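Local atomic coordinates of isomaltodextranase (Arthrobacter globiformis, PDB entry 5AWQ), a protein that hydrolyses (1->6)-alpha-D-glucosidic linkages in polysaccharides, releasing successive isomaltose units from the non-reducing ends of the chains. Residues A[40-45]-A[79-84]; A[268-273]-A[317-322]; A[568-573]-A[600-605]. All blocks are in the same frame, centred on the assembly; numbering follows the deposited sequence.

In the fold
Interactions 1 and 2 belong to the catalytic (beta/alpha)8 barrel, while interaction 3 lies in the carbohydrate-binding module near the end of the chain. The first two have centres 13 Å apart and meet directly: Tyr44 OH lies 3.0 Å from Asp271 N, a probable hydrogen bond, and Phe317 packs against Asn42, Tyr44 and Asp81. Both reach the same glucose, chain C, through Asp81 and Asp269, and the side chain of Asp81 is about 6 Å from that of Asp201, the probable nucleophile. The centre of interaction 3 is 49 Å from that of interaction 1 and 45 Å from that of interaction 2; it holds a separate glucose, chain E.

Interaction 1 of 3, residues A[40-45]-A[79-84]. With GLC (alpha-D-glucopyranose), chain B; GLC (alpha-D-glucopyranose), chain C.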
loop_
_atom_site.group_PDB
_atom_site.type_symbol
_atom_site.label_atom_id
_atom_site.label_comp_id
_atom_site.label_asym_id
_atom_site.label_seq_id
_atom_site.Cartn_x
_atom_site.Cartn_y
_atom_site.Cartn_z
ATOM N N TYR A 40 5.025 -11.480 -5.058
ATOM C CA TYR A 40 6.212 -11.573 -5.882
ATOM C C TYR A 40 7.375 -12.199 -5.153
ATOM O O TYR A 40 7.306 -12.405 -3.931
ATOM C CB TYR A 40 6.592 -10.227 -6.482
ATOM C CG TYR A 40 7.066 -9.112 -5.544
ATOM C CD1 TYR A 40 6.170 -8.333 -4.818
ATOM C CD2 TYR A 40 8.412 -8.786 -5.456
ATOM C CE1 TYR A 40 6.615 -7.279 -4.027
ATOM C CE2 TYR A 40 8.854 -7.741 -4.669
ATOM C CZ TYR A 40 7.955 -7.004 -3.952
ATOM O OH TYR A 40 8.432 -5.949 -3.187
ATOM N N TRP A 41 8.429 -12.508 -5.897
ATOM C CA TRP A 41 9.714 -12.936 -5.358
ATOM C C TRP A 41 10.737 -11.882 -5.700
ATOM O O TRP A 41 10.642 -11.240 -6.766
ATOM C CB TRP A 41 10.155 -14.263 -5.999
ATOM C CG TRP A 41 11.503 -14.739 -5.574
ATOM C CD1 TRP A 41 11.821 -15.410 -4.428
ATOM C CD2 TRP A 41 12.742 -14.541 -6.275
ATOM N NE1 TRP A 41 13.170 -15.654 -4.373
ATOM C CE2 TRP A 41 13.766 -15.128 -5.488
ATOM C CE3 TRP A 41 13.083 -13.928 -7.494
ATOM C CZ2 TRP A 41 15.107 -15.112 -5.875
ATOM C CZ3 TRP A 41 14.407 -13.923 -7.883
ATOM C CH2 TRP A 41 15.404 -14.528 -7.088
ATOM N N ASN A 42 11.728 -11.711 -4.828
ATOM C CA ASN A 42 12.764 -10.705 -4.977
ATOM C C ASN A 42 14.142 -11.298 -4.755
ATOM O O ASN A 42 14.296 -12.220 -3.955
ATOM C CB ASN A 42 12.490 -9.566 -3.985
ATOM C CG ASN A 42 13.331 -8.341 -4.245
ATOM O OD1 ASN A 42 14.509 -8.297 -3.920
ATOM N ND2 ASN A 42 12.718 -7.329 -4.841
ATOM N N ILE A 43 15.132 -10.766 -5.469
ATOM C CA ILE A 43 16.506 -11.255 -5.382
ATOM C C ILE A 43 17.241 -10.918 -4.078
ATOM O O ILE A 43 18.376 -11.326 -3.897
ATOM C CB ILE A 43 17.374 -10.720 -6.544
ATOM C CG1 ILE A 43 17.584 -9.210 -6.419
ATOM C CG2 ILE A 43 16.777 -11.098 -7.895
ATOM C CD1 ILE A 43 18.666 -8.685 -7.327
ATOM N N TYR A 44 16.615 -10.170 -3.174
ATOM C CA TYR A 44 17.299 -9.653 -1.985
ATOM C C TYR A 44 17.904 -10.758 -1.120
ATOM O O TYR A 44 18.941 -10.535 -0.512
ATOM C CB TYR A 44 16.306 -8.849 -1.175
ATOM C CG TYR A 44 16.836 -8.063 -0.006
ATOM C CD1 TYR A 44 17.340 -6.779 -0.174
ATOM C CD2 TYR A 44 16.798 -8.581 1.299
ATOM C CE1 TYR A 44 17.770 -6.029 0.901
ATOM C CE2 TYR A 44 17.224 -7.836 2.377
ATOM C CZ TYR A 44 17.716 -6.561 2.176
ATOM O OH TYR A 44 18.132 -5.800 3.251
ATOM N N GLY A 45 17.249 -11.921 -1.058
ATOM C CA GLY A 45 17.775 -13.025 -0.260
ATOM C C GLY A 45 19.112 -13.515 -0.774
ATOM O O GLY A 45 19.915 -14.039 0.001
ATOM N N CYS A 79 11.276 -10.254 -9.288
ATOM C CA CYS A 79 11.650 -8.844 -9.230
ATOM C C CYS A 79 13.105 -8.683 -8.852
ATOM O O CYS A 79 13.581 -9.302 -7.916
ATOM C CB CYS A 79 10.770 -8.156 -8.196
ATOM S SG CYS A 79 10.876 -6.350 -8.166
ATOM N N THR A 80 13.816 -7.841 -9.588
ATOM C CA THR A 80 15.179 -7.484 -9.235
ATOM C C THR A 80 15.210 -6.483 -8.080
ATOM O O THR A 80 14.164 -5.984 -7.654
ATOM C CB THR A 80 15.959 -6.919 -10.448
ATOM O OG1 THR A 80 15.316 -5.725 -10.913
ATOM C CG2 THR A 80 16.019 -7.925 -11.570
ATOM N N ASP A 81 16.408 -6.195 -7.569
ATOM C CA ASP A 81 16.604 -5.227 -6.501
ATOM C C ASP A 81 17.850 -4.400 -6.837
ATOM O O ASP A 81 18.123 -4.159 -8.028
ATOM C CB ASP A 81 16.649 -5.934 -5.126
ATOM C CG ASP A 81 16.443 -4.981 -3.970
ATOM O OD1 ASP A 81 15.275 -4.609 -3.704
ATOM O OD2 ASP A 81 17.444 -4.583 -3.349
ATOM N N GLY A 82 18.575 -3.935 -5.827
ATOM C CA GLY A 82 19.722 -3.076 -6.020
ATOM C C GLY A 82 20.980 -3.753 -6.516
ATOM O O GLY A 82 20.925 -4.727 -7.273
ATOM N N TRP A 83 22.114 -3.183 -6.110
ATOM C CA TRP A 83 23.419 -3.589 -6.608
ATOM C C TRP A 83 23.428 -3.409 -8.130
ATOM O O TRP A 83 23.890 -4.278 -8.861
ATOM C CB TRP A 83 23.780 -5.024 -6.159
ATOM C CG TRP A 83 23.927 -5.117 -4.684
ATOM C CD1 TRP A 83 25.084 -4.976 -3.968
ATOM C CD2 TRP A 83 22.879 -5.290 -3.715
ATOM N NE1 TRP A 83 24.828 -5.083 -2.625
ATOM C CE2 TRP A 83 23.480 -5.267 -2.442
ATOM C CE3 TRP A 83 21.494 -5.470 -3.799
ATOM C CZ2 TRP A 83 22.739 -5.395 -1.268
ATOM C CZ3 TRP A 83 20.768 -5.595 -2.634
ATOM C CH2 TRP A 83 21.384 -5.574 -1.392
ATOM N N ILE A 84 22.926 -2.258 -8.585
ATOM C CA ILE A 84 22.828 -1.937 -10.020
ATOM C C ILE A 84 23.911 -0.991 -10.550
ATOM O O ILE A 84 23.882 -0.598 -11.717
ATOM C CB ILE A 84 21.405 -1.442 -10.429
ATOM C CG1 ILE A 84 20.861 -0.314 -9.516
ATOM C CG2 ILE A 84 20.426 -2.608 -10.468
ATOM C CD1 ILE A 84 21.682 0.948 -9.468
HETATM C C1 GLC B . 22.046 -1.836 -2.633
HETATM C C2 GLC B . 23.458 -1.581 -2.115
HETATM C C3 GLC B . 23.881 -0.127 -2.262
HETATM C C4 GLC B . 23.662 0.306 -3.709
HETATM C C5 GLC B . 22.199 0.063 -4.062
HETATM C C6 GLC B . 21.849 0.441 -5.504
HETATM O O2 GLC B . 23.535 -1.994 -0.749
HETATM O O3 GLC B . 25.242 0.030 -1.883
HETATM O O4 GLC B . 23.995 1.665 -3.908
HETATM O O5 GLC B . 21.900 -1.320 -3.942
HETATM O O6 GLC B . 22.601 -0.298 -6.455
HETATM C C1 GLC C . 18.104 0.666 0.302
HETATM C C2 GLC C . 16.706 0.074 0.393
HETATM C C3 GLC C . 16.707 -1.452 0.342
HETATM C C4 GLC C . 17.492 -1.934 -0.876
HETATM C C5 GLC C . 18.886 -1.308 -0.809
HETATM C C6 GLC C . 19.769 -1.681 -2.000
HETATM O O2 GLC C . 16.103 0.539 1.594
HETATM O O3 GLC C . 15.378 -1.964 0.347
HETATM O O4 GLC C . 17.588 -3.353 -0.863
HETATM O O5 GLC C . 18.810 0.112 -0.787
HETATM O O6 GLC C . 21.102 -1.247 -1.738
HETATM O O HOH W 1 13.302 -4.648 -5.295
#
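Asn42 of strand 39-42 pairs with Cys79 at the end of strand 77-79, two parallel neighbours in the (beta/alpha)8 barrel of this family 27 glycosidase. Cys79 N donates to Trp41 O (2.8 Å) and Cys79 O accepts from Ile43 N (3.2 Å), so the two bonds straddle Asn42. A compact cysteine fits beside an aromatic ring: its CB touches Tyr40 CD2 at 3.7 Å, and SG makes an oblique sulfur-aromatic contact. The CB of Thr80 points away from strand 39-42, and its OG1 is hydrogen-bonded to Tyr124 N. One water accepts from Asn42 ND2 and donates to Thr80 O and Asp81 OD1, tying Asn42 to the sugar-binding carboxylate; Asn42 OD1 caps helix 44-50 through Tyr44 N. Asp81 packs its CB on Ile43 CG1 (3.6 Å). With CG anti to the backbone N (chi1 -163°), Asp81 OD2 accepts from glucose C O4 at 2.8 Å and, from above the carboxylate plane, from Gly82 N. Gly82, bare at CA, lets O5 of glucose B come to 3.5 Å of that atom. Trp83 offers that sugar a broad apolar platform, C1 lying over its centre, while its ring edge meets Tyr44 CE1. Beyond it, Ile84 N donates to O6 of glucose B at 2.9 Å.

Interaction 2 of 3, residues A[268-273]-A[317-322]. With GLC (alpha-D-glucopyranose), chain C; GLC (alpha-D-glucopyranose), chain D.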
loop_
_atom_site.group_PDB
_atom_site.type_symbol
_atom_site.label_atom_id
_atom_site.label_comp_id
_atom_site.label_asym_id
_atom_site.label_seq_id
_atom_site.Cartn_x
_atom_site.Cartn_y
_atom_site.Cartn_z
ATOM N N ALA A 268 12.278 0.133 8.046
ATOM C CA ALA A 268 13.662 -0.128 7.690
ATOM C C ALA A 268 13.770 -1.476 6.972
ATOM O O ALA A 268 12.876 -2.335 7.072
ATOM C CB ALA A 268 14.532 -0.134 8.945
ATOM N N ASP A 269 14.883 -1.665 6.276
ATOM C CA ASP A 269 15.072 -2.840 5.437
ATOM C C ASP A 269 14.952 -4.141 6.209
ATOM O O ASP A 269 15.345 -4.222 7.379
ATOM C CB ASP A 269 16.474 -2.840 4.836
ATOM C CG ASP A 269 16.741 -1.669 3.949
ATOM O OD1 ASP A 269 15.794 -0.967 3.504
ATOM O OD2 ASP A 269 17.923 -1.471 3.662
ATOM N N ALA A 270 14.460 -5.174 5.528
ATOM C CA ALA A 270 14.468 -6.510 6.112
ATOM C C ALA A 270 15.859 -6.918 6.602
ATOM O O ALA A 270 15.965 -7.546 7.661
ATOM C CB ALA A 270 13.933 -7.538 5.124
ATOM N N ASP A 271 16.913 -6.573 5.850
ATOM C CA ASP A 271 18.286 -6.783 6.320
ATOM C C ASP A 271 18.442 -8.279 6.648
ATOM O O ASP A 271 17.987 -9.111 5.870
ATOM C CB ASP A 271 18.558 -5.806 7.489
ATOM C CG ASP A 271 20.037 -5.671 7.862
ATOM O OD1 ASP A 271 20.536 -6.480 8.688
ATOM O OD2 ASP A 271 20.691 -4.729 7.386
ATOM N N LYS A 272 19.032 -8.610 7.793
ATOM C CA LYS A 272 19.283 -9.984 8.207
ATOM C C LYS A 272 17.996 -10.694 8.629
ATOM O O LYS A 272 18.029 -11.872 8.956
ATOM C CB LYS A 272 20.248 -9.995 9.400
ATOM C CG LYS A 272 19.638 -9.350 10.637
ATOM C CD LYS A 272 20.541 -9.368 11.863
ATOM C CE LYS A 272 19.790 -8.825 13.076
ATOM N NZ LYS A 272 19.920 -9.710 14.260
ATOM N N GLY A 273 16.870 -9.987 8.626
ATOM C CA GLY A 273 15.582 -10.617 8.877
ATOM C C GLY A 273 15.411 -10.933 10.349
ATOM O O GLY A 273 15.983 -10.292 11.239
ATOM N N PHE A 317 10.538 -7.243 2.520
ATOM C CA PHE A 317 10.647 -8.624 2.102
ATOM C C PHE A 317 10.524 -9.618 3.238
ATOM O O PHE A 317 10.962 -9.361 4.348
ATOM C CB PHE A 317 11.996 -8.844 1.412
ATOM C CG PHE A 317 12.276 -7.857 0.318
ATOM C CD1 PHE A 317 11.321 -7.557 -0.632
ATOM C CD2 PHE A 317 13.505 -7.235 0.239
ATOM C CE1 PHE A 317 11.568 -6.620 -1.623
ATOM C CE2 PHE A 317 13.774 -6.319 -0.767
ATOM C CZ PHE A 317 12.803 -6.018 -1.698
ATOM N N MET A 318 9.901 -10.745 2.925
ATOM C CA MET A 318 9.800 -11.871 3.850
ATOM C C MET A 318 10.964 -12.812 3.647
ATOM O O MET A 318 11.180 -13.314 2.552
ATOM C CB MET A 318 8.480 -12.599 3.634
ATOM C CG MET A 318 7.290 -11.767 4.083
ATOM S SD MET A 318 5.699 -12.605 4.008
ATOM C CE MET A 318 5.450 -12.665 2.245
ATOM N N ARG A 319 11.704 -13.044 4.727
ATOM C CA ARG A 319 12.862 -13.946 4.723
ATOM C C ARG A 319 12.549 -15.041 5.745
ATOM O O ARG A 319 12.994 -14.999 6.890
ATOM C CB ARG A 319 14.150 -13.184 5.068
ATOM C CG ARG A 319 14.412 -11.955 4.183
ATOM C CD ARG A 319 15.836 -11.438 4.309
ATOM N NE ARG A 319 16.754 -12.485 3.892
ATOM C CZ ARG A 319 18.033 -12.613 4.237
ATOM N NH1 ARG A 319 18.668 -11.714 4.980
ATOM N NH2 ARG A 319 18.686 -13.684 3.815
ATOM N N ALA A 320 11.750 -16.013 5.317
ATOM C CA ALA A 320 11.169 -16.993 6.252
ATOM C C ALA A 320 12.225 -17.706 7.047
ATOM O O ALA A 320 12.069 -17.908 8.248
ATOM C CB ALA A 320 10.330 -18.006 5.501
ATOM N N SER A 321 13.304 -18.098 6.394
ATOM C CA SER A 321 14.295 -18.935 7.072
ATOM C C SER A 321 15.185 -18.174 8.055
ATOM O O SER A 321 15.932 -18.794 8.825
ATOM C CB SER A 321 15.085 -19.764 6.064
ATOM O OG SER A 321 14.193 -20.681 5.448
ATOM N N THR A 322 15.074 -16.844 8.096
ATOM C CA THR A 322 15.811 -16.032 9.048
ATOM C C THR A 322 15.140 -15.977 10.419
ATOM O O THR A 322 15.725 -15.451 11.353
ATOM C CB THR A 322 16.035 -14.585 8.559
ATOM O OG1 THR A 322 14.780 -13.878 8.532
ATOM C CG2 THR A 322 16.689 -14.579 7.181
HETATM C C1 GLC C . 18.104 0.666 0.302
HETATM C C2 GLC C . 16.706 0.074 0.393
HETATM C C3 GLC C . 16.707 -1.452 0.342
HETATM C C4 GLC C . 17.492 -1.934 -0.876
HETATM C C5 GLC C . 18.886 -1.308 -0.809
HETATM C C6 GLC C . 19.769 -1.681 -2.000
HETATM O O2 GLC C . 16.103 0.539 1.594
HETATM O O3 GLC C . 15.378 -1.964 0.347
HETATM O O4 GLC C . 17.588 -3.353 -0.863
HETATM O O5 GLC C . 18.810 0.112 -0.787
HETATM O O6 GLC C . 21.102 -1.247 -1.738
HETATM C C1 GLC D . 21.103 2.747 4.159
HETATM C C2 GLC D . 19.677 3.249 3.870
HETATM C C3 GLC D . 18.856 2.106 3.310
HETATM C C4 GLC D . 19.527 1.531 2.051
HETATM C C5 GLC D . 20.969 1.116 2.358
HETATM C C6 GLC D . 21.744 0.771 1.088
HETATM O O1 GLC D . 21.172 1.765 5.176
HETATM O O2 GLC D . 19.033 3.792 5.014
HETATM O O3 GLC D . 17.545 2.552 3.024
HETATM O O4 GLC D . 18.773 0.426 1.564
HETATM O O5 GLC D . 21.662 2.180 2.993
HETATM O O6 GLC D . 22.918 0.029 1.378
HETATM O O HOH W 2 18.109 -13.104 11.470
#
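Arg319 reaches across to the backbone of Asp271 and supplies the direct hydrogen bond between the two loops: NH1 donates to Asp271 O at 2.8 Å, with an N-H...O angle of 157°. The carbonyl oxygen sits nearly in the guanidinium plane, at its edge, and a bend at chi3 (61°) turns the long side chain so that CD also lies alongside this oxygen. Thr322 CG2 covers one face of the guanidinium, 3.8 Å above its centre, which limits how the group can tilt. A water also bridges the loops, donating to Lys272 O and more weakly to Thr322 O.

Other polar bonds shape each loop from within. Gly273 N returns to Ala270 O at 2.8 Å, closing a type II' turn, and Arg319 O accepts both Thr322 N and Thr322 OG1.

Van der Waals contacts fill in the rest. The apolar pair is Ala270 CB with Phe317 CB, at 4.4 Å; the small alanine also sets its methyl against Phe317 O. Thr322 CB rests on Lys272 O, and Thr322 OG1 comes to 3.4 Å of Gly273 CA, a closeness that, with the positive phi there, suits glycine.

Just ahead of the turn, Asp269 forms a salt bridge with Arg265, and its OD1 accepts from the O2 hydroxyl of glucose C. Loops following neighbouring strands 263-265 and 312-314 thus meet at the C-terminal ends of the barrel strands, where (beta/alpha)8 enzymes bind substrate.

Interaction 3 of 3, residues A[568-573]-A[600-605]; sequences ATWDTW and AINLNW. With GLC (alpha-D-glucopyranose), chain E.
Trp570 and Trp573 pack against Asn602 and Asn604 beside a sugar site, in the beta-sandwich carbohydrate-binding module of the CBM6 type. The loop 568-573, between strands 555-564 and 574-582, lays these two indoles against strand 601-609, and no hydrogen bond joins the two segments. A type I turn from Thr569 to Thr572 shapes the loop: Thr572 N bonds to Thr569 O. Thr569 OG1 and Thr572 OG1 are also hydrogen-bonded, at 2.9 Å, which ties the ends of the turn together.

Trp570, inside the turn, serves both strand and ligand. Its CG lies anti to the carbonyl carbon (chi1 -77°), which lays the indole beside Asn602; the side chains cross at about a right angle, with ring and amide planes 36° apart. The edge of the indole at CH2 comes to 4.2 Å from Ala600 O. One face carries glucose E, whose C2 stands 3.6 Å above the plane toward the rim; a large flat aromatic suits the apolar C-H side of a pyranose. The Asn602 amide reaches the O3 and O4 side of the same sugar, a place where a polar group is apt. His493, whose ring meets Trp570, is itself hydrogen-bonded to bound glucose through NE2.

Trp573 extends the packing along the strand. Its CZ3 lies 3.9 Å from Asn602 O and equally far from Asn604 CB, while NE1 bonds to Pro494 O and the ring meets Phe501 edge-to-face. Asn604 and Trp605 form a classic beta bulge opposite Arg533. At the other end of the segment Ala600, with only a methyl, lets C6 of glucose E come to 3.6 Å of its CB.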
loop_
_atom_site.group_PDB
_atom_site.type_symbol
_atom_site.label_atom_id
_atom_site.label_comp_id
_atom_site.label_asym_id
_atom_site.label_seq_id
_atom_site.Cartn_x
_atom_site.Cartn_y
_atom_site.Cartn_z
ATOM N N ALA A 568 -30.028 17.269 17.414
ATOM C CA ALA A 568 -29.940 18.139 18.586
ATOM C C ALA A 568 -28.506 18.415 19.054
ATOM O O ALA A 568 -28.147 19.569 19.298
ATOM C CB ALA A 568 -30.778 17.573 19.730
ATOM N N THR A 569 -27.691 17.362 19.173
ATOM C CA THR A 569 -26.320 17.507 19.679
ATOM C C THR A 569 -25.388 16.578 18.923
ATOM O O THR A 569 -25.850 15.698 18.207
ATOM C CB THR A 569 -26.221 17.135 21.170
ATOM O OG1 THR A 569 -26.419 15.727 21.325
ATOM C CG2 THR A 569 -27.268 17.889 21.993
ATOM N N TRP A 570 -24.087 16.760 19.118
ATOM C CA TRP A 570 -23.093 15.889 18.475
ATOM C C TRP A 570 -23.092 14.454 19.031
ATOM O O TRP A 570 -22.551 13.553 18.381
ATOM C CB TRP A 570 -21.698 16.520 18.522
ATOM C CG TRP A 570 -21.540 17.613 17.511
ATOM C CD1 TRP A 570 -21.411 18.954 17.757
ATOM C CD2 TRP A 570 -21.496 17.462 16.085
ATOM N NE1 TRP A 570 -21.293 19.646 16.572
ATOM C CE2 TRP A 570 -21.350 18.756 15.531
ATOM C CE3 TRP A 570 -21.579 16.362 15.220
ATOM C CZ2 TRP A 570 -21.275 18.981 14.147
ATOM C CZ3 TRP A 570 -21.495 16.585 13.842
ATOM C CH2 TRP A 570 -21.360 17.889 13.323
ATOM N N ASP A 571 -23.727 14.242 20.189
ATOM C CA ASP A 571 -23.955 12.902 20.757
ATOM C C ASP A 571 -25.193 12.198 20.185
ATOM O O ASP A 571 -25.489 11.055 20.548
ATOM C CB ASP A 571 -24.164 12.991 22.277
ATOM C CG ASP A 571 -22.983 13.575 23.003
ATOM O OD1 ASP A 571 -21.986 13.936 22.347
ATOM O OD2 ASP A 571 -23.057 13.667 24.250
ATOM N N THR A 572 -25.946 12.894 19.338
ATOM C CA THR A 572 -27.172 12.359 18.786
ATOM C C THR A 572 -26.852 11.733 17.445
ATOM O O THR A 572 -26.225 12.370 16.607
ATOM C CB THR A 572 -28.231 13.470 18.593
ATOM O OG1 THR A 572 -28.332 14.264 19.786
ATOM C CG2 THR A 572 -29.571 12.873 18.275
ATOM N N TRP A 573 -27.303 10.502 17.242
ATOM C CA TRP A 573 -27.063 9.794 15.988
ATOM C C TRP A 573 -28.370 9.530 15.272
ATOM O O TRP A 573 -29.395 9.249 15.900
ATOM C CB TRP A 573 -26.314 8.476 16.243
ATOM C CG TRP A 573 -24.975 8.711 16.847
ATOM C CD1 TRP A 573 -24.697 8.850 18.168
ATOM C CD2 TRP A 573 -23.724 8.882 16.152
ATOM N NE1 TRP A 573 -23.363 9.090 18.348
ATOM C CE2 TRP A 573 -22.739 9.112 17.129
ATOM C CE3 TRP A 573 -23.347 8.862 14.799
ATOM C CZ2 TRP A 573 -21.391 9.317 16.804
ATOM C CZ3 TRP A 573 -22.014 9.066 14.476
ATOM C CH2 TRP A 573 -21.052 9.292 15.475
ATOM N N ALA A 600 -21.563 19.752 7.752
ATOM C CA ALA A 600 -20.625 18.684 8.089
ATOM C C ALA A 600 -21.375 17.527 8.735
ATOM O O ALA A 600 -22.450 17.715 9.311
ATOM C CB ALA A 600 -19.562 19.211 9.034
ATOM N N ILE A 601 -20.811 16.321 8.653
ATOM C CA ILE A 601 -21.324 15.187 9.413
ATOM C C ILE A 601 -20.170 14.424 10.043
ATOM O O ILE A 601 -19.019 14.601 9.650
ATOM C CB ILE A 601 -22.161 14.195 8.570
ATOM C CG1 ILE A 601 -21.279 13.359 7.616
ATOM C CG2 ILE A 601 -23.278 14.938 7.846
ATOM C CD1 ILE A 601 -21.993 12.205 6.946
ATOM N N ASN A 602 -20.495 13.610 11.042
ATOM C CA ASN A 602 -19.649 12.492 11.461
ATOM C C ASN A 602 -20.303 11.213 10.951
ATOM O O ASN A 602 -21.513 11.048 11.097
ATOM C CB ASN A 602 -19.507 12.454 12.985
ATOM C CG ASN A 602 -18.788 13.667 13.535
ATOM O OD1 ASN A 602 -17.996 14.296 12.834
ATOM N ND2 ASN A 602 -19.053 14.002 14.802
ATOM N N LEU A 603 -19.509 10.301 10.377
ATOM C CA LEU A 603 -20.041 9.107 9.741
ATOM C C LEU A 603 -19.642 7.884 10.556
ATOM O O LEU A 603 -18.450 7.648 10.781
ATOM C CB LEU A 603 -19.507 8.952 8.313
ATOM C CG LEU A 603 -20.071 7.755 7.556
ATOM C CD1 LEU A 603 -21.576 7.886 7.349
ATOM C CD2 LEU A 603 -19.357 7.536 6.234
ATOM N N ASN A 604 -20.630 7.106 10.991
ATOM C CA ASN A 604 -20.373 5.867 11.743
ATOM C C ASN A 604 -20.255 4.661 10.823
ATOM O O ASN A 604 -19.311 3.869 10.925
ATOM C CB ASN A 604 -21.493 5.635 12.752
ATOM C CG ASN A 604 -21.150 4.601 13.818
ATOM O OD1 ASN A 604 -20.032 4.066 13.920
ATOM N ND2 ASN A 604 -22.121 4.327 14.623
ATOM N N TRP A 605 -21.227 4.482 9.942
ATOM C CA TRP A 605 -21.235 3.364 9.028
ATOM C C TRP A 605 -22.178 3.577 7.881
ATOM O O TRP A 605 -22.999 4.496 7.894
ATOM C CB TRP A 605 -21.584 2.037 9.741
ATOM C CG TRP A 605 -22.807 1.985 10.652
ATOM C CD1 TRP A 605 -22.782 1.866 12.004
ATOM C CD2 TRP A 605 -24.202 1.946 10.278
ATOM N NE1 TRP A 605 -24.058 1.785 12.507
ATOM C CE2 TRP A 605 -24.948 1.833 11.469
ATOM C CE3 TRP A 605 -24.889 2.020 9.062
ATOM C CZ2 TRP A 605 -26.353 1.784 11.478
ATOM C CZ3 TRP A 605 -26.287 1.969 9.075
ATOM C CH2 TRP A 605 -26.994 1.854 10.278
HETATM C C1 GLC E . -17.602 19.824 15.906
HETATM C C2 GLC E . -17.816 18.407 16.421
HETATM C C3 GLC E . -17.113 17.416 15.505
HETATM C C4 GLC E . -17.586 17.618 14.073
HETATM C C5 GLC E . -17.390 19.059 13.631
HETATM C C6 GLC E . -17.933 19.290 12.224
HETATM O O2 GLC E . -17.308 18.317 17.748
HETATM O O3 GLC E . -17.446 16.096 15.932
HETATM O O4 GLC E . -16.862 16.755 13.181
HETATM O O5 GLC E . -18.067 19.922 14.564
HETATM O O6 GLC E . -17.632 20.620 11.796
#